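Local structure of interleukin 22 (Danio rerio, 4O6K) at residues 32-36 and 106-111. The protein probably acts as a secreted helical cytokine of the interleukin-10 family, signalling in immunity through a cell-surface receptor as human interleukin-22 does. Numbering follows the deposited sequence.
Sequences RLLPY and QFKRNY
Leu-33 and Phe-107 exemplify how a loop without regular structure can be packed on a helix by apolar contacts. CB of Leu-33 lies 3.9 Å from CE1 of Phe-107, while the two methyls of Leu-33 part: CD1 meets the edge of the Tyr-111 ring at CD1, 4.0 Å away, and CD2 reaches the backbone O of Asn-110 at 3.8 Å. Pro-35 crosses Phe-107 at about a right angle, its CD 3.8 Å from CB of Phe-107, and CD2 of Leu-34 comes more loosely to CD1 of the Phe-107 ring. CG of Phe-107 stands anti to the backbone N (chi1 175°), which brings the ring edge to the peptide joining Leu-33 and Leu-34, with CD1 of Phe-107 3.2 Å from O of Leu-33. An alanine in place of Phe-107 is likely to open a gap beside the Leu-33 carbonyl and take away the ring that meets Tyr-58.

Polar bonds shape the loop itself: NE of Arg-32 donates almost straight to O of Leu-34 (2.7 Å, 171°), and the two carboxylate oxygens of Glu-129 accept hydrogen bonds from the backbone N-H groups of Leu-33 and Leu-34. The loop, between helices 10-24 and 39-42, packs against helix 102-117 within the all-helical bundle, beside helices 47-62, 119-128 and 130-140.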
loop_
_atom_site.group_PDB
_atom_site.type_symbol
_atom_site.label_atom_id
_atom_site.label_comp_id
_atom_site.label_asym_id
_atom_site.label_seq_id
_atom_site.Cartn_x
_atom_site.Cartn_y
_atom_site.Cartn_z
ATOM N N ARG A 32 0.811 -13.173 -4.954
ATOM C CA ARG A 32 0.703 -11.821 -4.420
ATOM C C ARG A 32 -0.693 -11.492 -3.897
ATOM O O ARG A 32 -1.690 -12.057 -4.349
ATOM C CB ARG A 32 1.111 -10.812 -5.493
ATOM C CG ARG A 32 0.339 -10.948 -6.794
ATOM C CD ARG A 32 0.882 -9.996 -7.844
ATOM N NE ARG A 32 0.627 -8.602 -7.502
ATOM C CZ ARG A 32 1.396 -7.588 -7.885
ATOM N NH1 ARG A 32 2.476 -7.816 -8.622
ATOM N NH2 ARG A 32 1.090 -6.349 -7.528
ATOM N N LEU A 33 -0.750 -10.572 -2.939
ATOM C CA LEU A 33 -2.015 -10.106 -2.380
ATOM C C LEU A 33 -2.494 -8.840 -3.086
ATOM O O LEU A 33 -3.687 -8.682 -3.348
ATOM C CB LEU A 33 -1.881 -9.864 -0.876
ATOM C CG LEU A 33 -1.545 -11.106 -0.047
ATOM C CD1 LEU A 33 -1.381 -10.755 1.423
ATOM C CD2 LEU A 33 -2.610 -12.179 -0.231
ATOM N N LEU A 34 -1.561 -7.938 -3.383
ATOM C CA LEU A 34 -1.874 -6.743 -4.161
ATOM C C LEU A 34 -2.310 -7.116 -5.566
ATOM O O LEU A 34 -1.690 -7.970 -6.202
ATOM C CB LEU A 34 -0.668 -5.805 -4.252
ATOM C CG LEU A 34 -0.338 -4.816 -3.137
ATOM C CD1 LEU A 34 0.890 -4.017 -3.536
ATOM C CD2 LEU A 34 -1.511 -3.890 -2.868
ATOM N N PRO A 35 -3.389 -6.488 -6.054
ATOM C CA PRO A 35 -3.714 -6.616 -7.475
ATOM C C PRO A 35 -2.560 -6.090 -8.320
ATOM O O PRO A 35 -1.962 -5.073 -7.967
ATOM C CB PRO A 35 -4.962 -5.745 -7.636
ATOM C CG PRO A 35 -5.565 -5.691 -6.272
ATOM C CD PRO A 35 -4.411 -5.732 -5.311
ATOM N N TYR A 36 -2.250 -6.770 -9.417
ATOM C CA TYR A 36 -1.131 -6.366 -10.256
ATOM C C TYR A 36 -1.520 -5.236 -11.199
ATOM O O TYR A 36 -2.486 -5.345 -11.953
ATOM C CB TYR A 36 -0.602 -7.560 -11.054
ATOM C CG TYR A 36 0.395 -7.185 -12.128
ATOM C CD1 TYR A 36 1.689 -6.801 -11.800
ATOM C CD2 TYR A 36 0.042 -7.222 -13.471
ATOM C CE1 TYR A 36 2.602 -6.458 -12.781
ATOM C CE2 TYR A 36 0.947 -6.882 -14.458
ATOM C CZ TYR A 36 2.225 -6.501 -14.107
ATOM O OH TYR A 36 3.129 -6.162 -15.087
ATOM N N GLN A 106 -10.858 -6.984 -4.526
ATOM C CA GLN A 106 -9.981 -8.136 -4.730
ATOM C C GLN A 106 -8.920 -8.267 -3.675
ATOM O O GLN A 106 -8.717 -9.320 -3.114
ATOM C CB GLN A 106 -9.327 -8.113 -6.093
ATOM C CG GLN A 106 -8.475 -9.322 -6.375
ATOM C CD GLN A 106 -7.735 -9.222 -7.694
ATOM O OE1 GLN A 106 -8.300 -8.884 -8.673
ATOM N NE2 GLN A 106 -6.479 -9.488 -7.687
ATOM N N PHE A 107 -8.257 -7.162 -3.402
ATOM C CA PHE A 107 -7.261 -7.132 -2.376
ATOM C C PHE A 107 -7.846 -7.568 -1.037
ATOM O O PHE A 107 -7.327 -8.436 -0.389
ATOM C CB PHE A 107 -6.592 -5.789 -2.252
ATOM C CG PHE A 107 -5.658 -5.736 -1.115
ATOM C CD1 PHE A 107 -4.525 -6.465 -1.144
ATOM C CD2 PHE A 107 -5.955 -5.013 0.019
ATOM C CE1 PHE A 107 -3.673 -6.470 -0.093
ATOM C CE2 PHE A 107 -5.113 -4.999 1.088
ATOM C CZ PHE A 107 -3.967 -5.738 1.035
ATOM N N LYS A 108 -8.924 -6.911 -0.659
ATOM C CA LYS A 108 -9.599 -7.210 0.555
ATOM C C LYS A 108 -10.004 -8.670 0.667
ATOM O O LYS A 108 -9.776 -9.319 1.662
ATOM C CB LYS A 108 -10.807 -6.317 0.646
ATOM C CG LYS A 108 -10.495 -4.859 0.870
ATOM C CD LYS A 108 -11.629 -4.162 1.575
ATOM C CE LYS A 108 -12.345 -3.198 0.663
ATOM N NZ LYS A 108 -12.638 -1.857 1.219
ATOM N N ARG A 109 -10.574 -9.169 -0.424
ATOM C CA ARG A 109 -10.967 -10.552 -0.565
ATOM C C ARG A 109 -9.814 -11.500 -0.401
ATOM O O ARG A 109 -9.886 -12.385 0.372
ATOM C CB ARG A 109 -11.654 -10.791 -1.908
ATOM C CG ARG A 109 -12.066 -12.220 -2.177
ATOM C CD ARG A 109 -13.067 -12.312 -3.296
ATOM N NE ARG A 109 -12.483 -12.006 -4.570
ATOM C CZ ARG A 109 -12.711 -10.909 -5.234
ATOM N NH1 ARG A 109 -13.489 -10.009 -4.737
ATOM N NH2 ARG A 109 -12.142 -10.714 -6.370
ATOM N N ASN A 110 -8.746 -11.302 -1.126
ATOM C CA ASN A 110 -7.541 -12.124 -1.076
ATOM C C ASN A 110 -6.809 -12.022 0.261
ATOM O O ASN A 110 -6.231 -13.000 0.735
ATOM C CB ASN A 110 -6.607 -11.770 -2.234
ATOM C CG ASN A 110 -7.174 -12.187 -3.579
ATOM O OD1 ASN A 110 -8.111 -12.985 -3.647
ATOM N ND2 ASN A 110 -6.610 -11.656 -4.655
ATOM N N TYR A 111 -6.831 -10.837 0.861
ATOM C CA TYR A 111 -6.158 -10.619 2.135
ATOM C C TYR A 111 -6.916 -11.364 3.224
ATOM O O TYR A 111 -6.316 -12.011 4.082
ATOM C CB TYR A 111 -6.065 -9.127 2.464
ATOM C CG TYR A 111 -5.361 -8.818 3.766
ATOM C CD1 TYR A 111 -4.001 -9.052 3.919
ATOM C CD2 TYR A 111 -6.058 -8.284 4.844
ATOM C CE1 TYR A 111 -3.354 -8.767 5.107
ATOM C CE2 TYR A 111 -5.420 -7.998 6.036
ATOM C CZ TYR A 111 -4.068 -8.240 6.163
ATOM O OH TYR A 111 -3.431 -7.955 7.347
#